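Side-chain contact in histidine utilization repressor (PDB 2PKH), which probably represses the histidine utilization operon by binding its hutP region until inducer appears, this chain being the C-terminal UTRA domain without the DNA-binding part: residues P64-Q69 with Y77-Q82. Sequence-based numbering, arbitrary orientation.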
loop_
_atom_site.group_PDB
_atom_site.type_symbol
_atom_site.label_atom_id
_atom_site.label_comp_id
_atom_site.label_asym_id
_atom_site.label_seq_id
_atom_site.Cartn_x
_atom_site.Cartn_y
_atom_site.Cartn_z
ATOM N N PRO B 64 -26.571 -12.429 7.937
ATOM C CA PRO B 64 -27.610 -12.790 8.888
ATOM C C PRO B 64 -27.214 -13.775 9.975
ATOM O O PRO B 64 -27.862 -13.811 11.040
ATOM C CB PRO B 64 -28.767 -13.302 8.009
ATOM C CG PRO B 64 -28.265 -13.344 6.643
ATOM C CD PRO B 64 -26.963 -12.679 6.535
ATOM N N ASP B 65 -26.161 -14.558 9.741
ATOM C CA ASP B 65 -25.792 -15.608 10.692
ATOM C C ASP B 65 -24.551 -15.242 11.538
ATOM O O ASP B 65 -23.954 -16.121 12.185
ATOM C CB ASP B 65 -25.537 -16.935 9.960
ATOM C CG ASP B 65 -26.802 -17.467 9.256
ATOM O OD1 ASP B 65 -27.917 -17.241 9.771
ATOM O OD2 ASP B 65 -26.663 -18.074 8.180
ATOM N N TYR B 66 -24.189 -13.956 11.531
ATOM C CA TYR B 66 -23.046 -13.457 12.272
ATOM C C TYR B 66 -23.084 -13.863 13.758
ATOM O O TYR B 66 -22.092 -14.347 14.298
ATOM C CB TYR B 66 -22.951 -11.938 12.093
ATOM C CG TYR B 66 -21.629 -11.310 12.598
ATOM C CD1 TYR B 66 -20.526 -11.237 11.802
ATOM C CD2 TYR B 66 -21.562 -10.753 13.858
ATOM C CE1 TYR B 66 -19.310 -10.654 12.277
ATOM C CE2 TYR B 66 -20.344 -10.124 14.353
ATOM C CZ TYR B 66 -19.254 -10.112 13.581
ATOM O OH TYR B 66 -18.109 -9.445 14.051
ATOM N N LEU B 67 -24.239 -13.729 14.399
ATOM C CA LEU B 67 -24.328 -13.979 15.859
ATOM C C LEU B 67 -24.062 -15.462 16.215
ATOM O O LEU B 67 -23.707 -15.804 17.344
ATOM C CB LEU B 67 -25.670 -13.523 16.390
ATOM C CG LEU B 67 -25.888 -11.989 16.400
ATOM C CD1 LEU B 67 -27.254 -11.741 17.145
ATOM C CD2 LEU B 67 -24.756 -11.266 17.075
ATOM N N LYS B 68 -24.237 -16.318 15.228
ATOM C CA LYS B 68 -24.159 -17.748 15.402
ATOM C C LYS B 68 -22.740 -18.294 15.344
ATOM O O LYS B 68 -22.532 -19.477 15.596
ATOM C CB LYS B 68 -25.028 -18.446 14.308
ATOM C CG LYS B 68 -26.504 -18.093 14.433
ATOM C CD LYS B 68 -27.210 -18.349 13.114
ATOM C CE LYS B 68 -28.576 -17.609 13.099
ATOM N NZ LYS B 68 -29.332 -17.944 11.847
ATOM N N GLN B 69 -21.766 -17.441 15.010
ATOM C CA GLN B 69 -20.394 -17.875 14.790
ATOM C C GLN B 69 -19.505 -17.983 16.086
ATOM O O GLN B 69 -19.773 -17.300 17.120
ATOM C CB GLN B 69 -19.730 -16.932 13.788
ATOM C CG GLN B 69 -20.500 -16.695 12.503
ATOM C CD GLN B 69 -20.828 -18.009 11.766
ATOM O OE1 GLN B 69 -19.972 -18.875 11.620
ATOM N NE2 GLN B 69 -22.069 -18.159 11.332
ATOM N N TYR B 77 -13.624 -10.626 10.467
ATOM C CA TYR B 77 -13.273 -10.224 9.086
ATOM C C TYR B 77 -13.151 -11.409 8.144
ATOM O O TYR B 77 -13.638 -11.334 7.042
ATOM C CB TYR B 77 -12.007 -9.429 9.074
ATOM C CG TYR B 77 -11.837 -8.715 7.760
ATOM C CD1 TYR B 77 -12.477 -7.495 7.509
ATOM C CD2 TYR B 77 -11.068 -9.283 6.739
ATOM C CE1 TYR B 77 -12.322 -6.828 6.282
ATOM C CE2 TYR B 77 -10.944 -8.657 5.503
ATOM C CZ TYR B 77 -11.563 -7.421 5.279
ATOM O OH TYR B 77 -11.384 -6.747 4.051
ATOM N N ALA B 78 -12.518 -12.498 8.580
ATOM C CA ALA B 78 -12.360 -13.659 7.730
ATOM C C ALA B 78 -13.726 -14.202 7.435
ATOM O O ALA B 78 -14.044 -14.498 6.277
ATOM C CB ALA B 78 -11.518 -14.726 8.426
ATOM N N TYR B 79 -14.544 -14.396 8.480
ATOM C CA TYR B 79 -15.912 -14.842 8.281
ATOM C C TYR B 79 -16.674 -13.973 7.251
ATOM O O TYR B 79 -17.193 -14.466 6.234
ATOM C CB TYR B 79 -16.675 -14.863 9.592
ATOM C CG TYR B 79 -18.129 -15.147 9.393
ATOM C CD1 TYR B 79 -18.549 -16.424 9.049
ATOM C CD2 TYR B 79 -19.091 -14.141 9.569
ATOM C CE1 TYR B 79 -19.905 -16.716 8.830
ATOM C CE2 TYR B 79 -20.457 -14.399 9.367
ATOM C CZ TYR B 79 -20.848 -15.714 9.009
ATOM O OH TYR B 79 -22.166 -16.018 8.845
ATOM N N LEU B 80 -16.700 -12.677 7.511
ATOM C CA LEU B 80 -17.397 -11.732 6.656
ATOM C C LEU B 80 -16.898 -11.759 5.202
ATOM O O LEU B 80 -17.684 -11.708 4.258
ATOM C CB LEU B 80 -17.310 -10.307 7.246
ATOM C CG LEU B 80 -18.120 -9.964 8.525
ATOM C CD1 LEU B 80 -17.749 -8.540 8.915
ATOM C CD2 LEU B 80 -19.611 -10.118 8.293
ATOM N N SER B 81 -15.602 -11.876 5.012
ATOM C CA SER B 81 -15.109 -11.940 3.640
ATOM C C SER B 81 -15.517 -13.236 2.904
ATOM O O SER B 81 -15.382 -13.323 1.662
ATOM C CB SER B 81 -13.585 -11.704 3.617
ATOM O OG SER B 81 -12.945 -12.860 4.102
ATOM N N GLN B 82 -16.052 -14.210 3.649
ATOM C CA GLN B 82 -16.649 -15.440 3.090
ATOM C C GLN B 82 -18.080 -15.200 2.716
ATOM O O GLN B 82 -18.615 -15.836 1.835
ATOM C CB GLN B 82 -16.757 -16.515 4.156
ATOM C CG GLN B 82 -15.600 -17.416 4.412
ATOM C CD GLN B 82 -16.040 -18.540 5.357
ATOM O OE1 GLN B 82 -15.229 -19.122 6.065
ATOM N NE2 GLN B 82 -17.346 -18.834 5.373
HETATM O O HOH W 1 -24.135 -14.607 7.598
#
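Tyr79 of helix 76-83 reaches across to the loop segment 64-69, which contains a short 3-10 turn at 66-68, and presents one face of its ring to Gln69. Its CG stands anti to the backbone N (chi1 173°), which extends the ring away from the helix. Gln69 CG sits over that face, 3.7 Å from the centroid of the Tyr79 ring, a CH-pi contact. The glutamine chain bends at its second torsion, and its amide then stacks on the same ring with the planes 15° apart, Gln69 CD 3.3 Å from Tyr79 CE1. Glutamine suits this place because it offers both a methylene for the aromatic face and a flat polar end. That end is pinned by Gln69 NE2 donating to Asp65 O at 2.9 Å, a nearly straight bond (166°) from above the carbonyl plane, while Lys68 N reaches the same oxygen from the opposite face. Tyrosine adds to its broad face a hydroxyl: Tyr79 OH bonds a water at 2.7 Å, and that water accepts from Asp65 N. The next residue, Leu80, brings a branched apolar end to the Tyr66 ring: its CD2 lies 3.8 Å from Tyr66 CD1, and the same ring carbon also lies 3.9 Å from Tyr79 CD2. Tyr66 combines this apolar ring with a hydroxyl that hydrogen-bonds Ser40 OG on strand 36-46. The direct join between helix and loop is thus made by van der Waals, CH-pi and amide-ring stacking contacts, whereas the hydrogen-bonded link runs through water, and the glutamine amide is held by its own turn.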